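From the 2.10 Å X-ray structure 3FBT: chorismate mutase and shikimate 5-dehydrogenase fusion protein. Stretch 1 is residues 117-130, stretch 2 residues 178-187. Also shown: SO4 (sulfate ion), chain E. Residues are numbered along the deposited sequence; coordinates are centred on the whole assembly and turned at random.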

# COMPACT_ATOMS: atom_id res chain seq x y z
N ARG A 117 8.83 34.62 11.09
CA ARG A 117 9.11 35.98 10.63
C ARG A 117 10.58 36.26 10.28
O ARG A 117 11.18 37.22 10.79
CB ARG A 117 8.64 37.02 11.67
N VAL A 118 11.18 35.43 9.44
CA VAL A 118 12.56 35.68 9.03
C VAL A 118 12.42 36.38 7.73
O VAL A 118 11.97 35.77 6.80
CB VAL A 118 13.33 34.35 8.77
CG1 VAL A 118 14.70 34.61 8.09
CG2 VAL A 118 13.51 33.57 10.08
N GLU A 119 12.76 37.66 7.64
CA GLU A 119 12.65 38.33 6.33
C GLU A 119 13.82 38.00 5.39
O GLU A 119 14.95 37.83 5.84
CB GLU A 119 12.56 39.86 6.49
CG GLU A 119 12.21 40.55 5.17
CD GLU A 119 11.01 39.89 4.46
OE1 GLU A 119 9.86 40.22 4.85
OE2 GLU A 119 11.20 39.04 3.52
N ILE A 120 13.54 38.00 4.11
CA ILE A 120 14.45 37.64 3.07
C ILE A 120 14.61 38.82 2.10
O ILE A 120 15.72 39.25 1.79
CB ILE A 120 13.93 36.40 2.27
CG1 ILE A 120 14.15 35.09 3.08
CG2 ILE A 120 14.59 36.31 0.90
CD1 ILE A 120 15.38 35.13 4.10
N LYS A 121 13.52 39.37 1.63
CA LYS A 121 13.60 40.43 0.63
C LYS A 121 14.60 41.49 1.08
O LYS A 121 14.62 41.90 2.23
CB LYS A 121 12.22 41.04 0.44
CG LYS A 121 12.20 42.34 -0.27
CD LYS A 121 10.77 42.86 -0.14
CE LYS A 121 10.39 43.51 -1.40
NZ LYS A 121 11.26 44.74 -1.51
N ASN A 122 15.49 41.88 0.20
CA ASN A 122 16.47 42.90 0.59
C ASN A 122 17.48 42.54 1.67
O ASN A 122 18.24 43.43 2.13
CB ASN A 122 15.75 44.13 1.06
CG ASN A 122 15.94 45.25 0.15
OD1 ASN A 122 15.14 45.46 -0.77
ND2 ASN A 122 17.04 45.99 0.35
N ASN A 123 17.49 41.29 2.11
CA ASN A 123 18.52 40.90 3.05
C ASN A 123 19.67 40.15 2.34
O ASN A 123 19.54 39.71 1.20
CB ASN A 123 17.92 40.01 4.13
CG ASN A 123 16.90 40.72 4.99
OD1 ASN A 123 17.08 40.80 6.20
ND2 ASN A 123 15.81 41.21 4.38
N ILE A 124 20.79 40.05 3.04
CA ILE A 124 22.00 39.33 2.62
C ILE A 124 21.87 37.88 3.11
O ILE A 124 21.83 37.61 4.35
CB ILE A 124 23.31 39.94 3.16
CG1 ILE A 124 23.53 41.34 2.56
CG2 ILE A 124 24.53 38.94 2.88
CD1 ILE A 124 24.62 42.21 3.31
N CYS A 125 21.74 36.97 2.15
CA CYS A 125 21.43 35.60 2.55
C CYS A 125 22.55 34.62 2.24
O CYS A 125 23.02 34.57 1.09
CB CYS A 125 20.20 35.14 1.83
SG CYS A 125 18.74 36.16 2.26
N VAL A 126 22.93 33.86 3.26
CA VAL A 126 24.01 32.92 3.15
C VAL A 126 23.58 31.46 3.31
O VAL A 126 23.10 31.06 4.35
CB VAL A 126 25.17 33.28 4.16
CG1 VAL A 126 26.20 32.18 4.17
CG2 VAL A 126 25.79 34.61 3.70
N VAL A 127 23.80 30.67 2.29
CA VAL A 127 23.46 29.24 2.38
C VAL A 127 24.66 28.33 2.57
O VAL A 127 25.64 28.38 1.78
CB VAL A 127 22.70 28.78 1.09
CG1 VAL A 127 22.24 27.31 1.21
CG2 VAL A 127 21.57 29.68 0.77
N LEU A 128 24.58 27.46 3.57
CA LEU A 128 25.65 26.51 3.82
C LEU A 128 25.39 25.15 3.20
O LEU A 128 24.37 24.51 3.52
CB LEU A 128 25.90 26.32 5.31
CG LEU A 128 25.93 27.63 6.11
CD1 LEU A 128 26.09 27.23 7.58
CD2 LEU A 128 26.99 28.53 5.62
N GLY A 129 26.32 24.71 2.35
CA GLY A 129 26.17 23.49 1.54
C GLY A 129 25.41 23.62 0.22
O GLY A 129 24.58 24.50 0.02
N SER A 130 25.68 22.69 -0.68
CA SER A 130 25.05 22.68 -2.00
C SER A 130 24.15 21.52 -2.32
O SER A 130 23.63 21.46 -3.42
CB SER A 130 26.15 22.67 -3.05
OG SER A 130 26.92 21.51 -2.85
N LYS A 178 29.96 39.53 6.35
CA LYS A 178 28.87 39.77 7.32
C LYS A 178 27.52 39.79 6.57
O LYS A 178 27.46 40.16 5.38
CB LYS A 178 29.15 41.03 8.14
CG LYS A 178 28.13 41.34 9.18
CD LYS A 178 28.52 42.62 9.92
CE LYS A 178 29.48 42.28 11.03
NZ LYS A 178 28.65 42.13 12.26
N GLY A 179 26.45 39.33 7.22
CA GLY A 179 25.16 39.33 6.55
C GLY A 179 23.97 39.23 7.48
O GLY A 179 24.10 39.27 8.68
N ASP A 180 22.81 39.05 6.90
CA ASP A 180 21.55 39.05 7.63
C ASP A 180 21.09 37.65 8.03
O ASP A 180 20.85 37.38 9.20
CB ASP A 180 20.53 39.74 6.73
CG ASP A 180 20.99 41.19 6.34
OD1 ASP A 180 21.37 41.92 7.28
OD2 ASP A 180 20.99 41.60 5.12
N VAL A 181 20.97 36.74 7.05
CA VAL A 181 20.39 35.41 7.25
C VAL A 181 21.37 34.33 6.81
O VAL A 181 21.88 34.39 5.69
CB VAL A 181 19.08 35.28 6.43
CG1 VAL A 181 18.54 33.90 6.50
CG2 VAL A 181 18.00 36.33 6.92
N ILE A 182 21.64 33.36 7.68
CA ILE A 182 22.53 32.26 7.36
C ILE A 182 21.79 30.93 7.60
O ILE A 182 21.17 30.72 8.66
CB ILE A 182 23.88 32.30 8.20
CG1 ILE A 182 24.76 31.09 7.94
CG2 ILE A 182 23.62 32.42 9.69
CD1 ILE A 182 26.06 31.04 8.86
N ILE A 183 21.87 30.06 6.60
CA ILE A 183 21.02 28.86 6.51
C ILE A 183 21.87 27.60 6.33
O ILE A 183 22.63 27.51 5.36
CB ILE A 183 20.07 28.99 5.31
CG1 ILE A 183 19.25 30.28 5.42
CG2 ILE A 183 19.14 27.73 5.17
CD1 ILE A 183 18.86 30.84 4.09
N ASN A 184 21.74 26.65 7.22
CA ASN A 184 22.46 25.41 7.11
C ASN A 184 21.70 24.41 6.26
O ASN A 184 20.60 24.01 6.61
CB ASN A 184 22.59 24.77 8.47
CG ASN A 184 23.31 23.49 8.39
OD1 ASN A 184 24.33 23.41 7.71
ND2 ASN A 184 22.78 22.42 9.05
N CYS A 185 22.27 24.03 5.14
CA CYS A 185 21.70 22.99 4.31
C CYS A 185 22.57 21.72 4.31
O CYS A 185 22.31 20.80 3.54
CB CYS A 185 21.56 23.54 2.89
SG CYS A 185 20.14 24.60 2.73
N THR A 186 23.58 21.68 5.18
CA THR A 186 24.56 20.58 5.24
C THR A 186 24.11 19.53 6.22
O THR A 186 23.25 19.79 7.01
CB THR A 186 26.01 21.01 5.84
OG1 THR A 186 25.94 21.10 7.27
CG2 THR A 186 26.48 22.31 5.30
N PRO A 187 24.77 18.35 6.22
CA PRO A 187 24.38 17.36 7.27
C PRO A 187 25.08 17.48 8.61
O PRO A 187 24.75 16.69 9.50
CB PRO A 187 24.71 15.98 6.65
CG PRO A 187 25.71 16.28 5.57
CD PRO A 187 25.29 17.69 5.01
S SO4 E . 29.31 21.07 -0.06
O1 SO4 E . 30.20 21.74 0.92
O2 SO4 E . 30.01 19.79 -0.18
O3 SO4 E . 27.97 20.79 0.49
O4 SO4 E . 29.09 21.76 -1.32

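The apolar centre of the contact lies on both faces of a pair of parallel strands, one running through Cys-125 to Leu-128 and the other from Val-181 to Asn-184, whose directions differ by 16°. On one face, Val-181 gives up more area to the other stretch than any other residue: its CG2 packs 3.9 Å from Val-118 CG1 and 4.0 Å from Ile-120 CD1, so the loop preceding the first strand folds over it. On the same face, Val-127 CG1 lies 3.8 Å from Cys-185 SG. The opposite face carries Val-126, Leu-128 and Ile-182; Leu-128 CD1 meets Ile-182 CD1 at 4.0 Å, and Val-126 CG1 approaches Ile-182 CG1 to 4.2 Å.

Beneath these side chains the backbones pair in regular parallel register. Val-126 N donates to Val-181 O (2.7 Å) and Ile-183 N to Val-126 O (2.8 Å), while Leu-128 N reaches Ile-183 O at 2.6 Å. The alternation continues past the second strand, where Cys-185 N bonds to Leu-128 O at 2.7 Å.

At the entry to the pairing, Ile-124 O accepts from both Val-181 N (3.0 Å) and Asp-180 N (3.1 Å), and the Asp-180 carboxylate answers by taking the Ile-124 amide, with N to OD2 at 2.6 Å. Neighbouring Gly-179 leaves room for Ile-124, since an ideal CB there would stand 2.8 Å from Ile-124 CG2. A type II turn from Ile-120 to Asn-123 leads into this end, and Asn-123 ND2 supports it by donating to Lys-121 O at 2.6 Å.

At the other end, Asn-184 OD1 accepts from Thr-186 OG1 at 2.8 Å and from Thr-186 N at 3.2 Å, bracing the loop beyond the strand. Gly-129 adopts a positive phi, and Ser-130 then binds the sulfate, its OG 2.7 Å from SO4 O4 and its N 3.2 Å from SO4 O3.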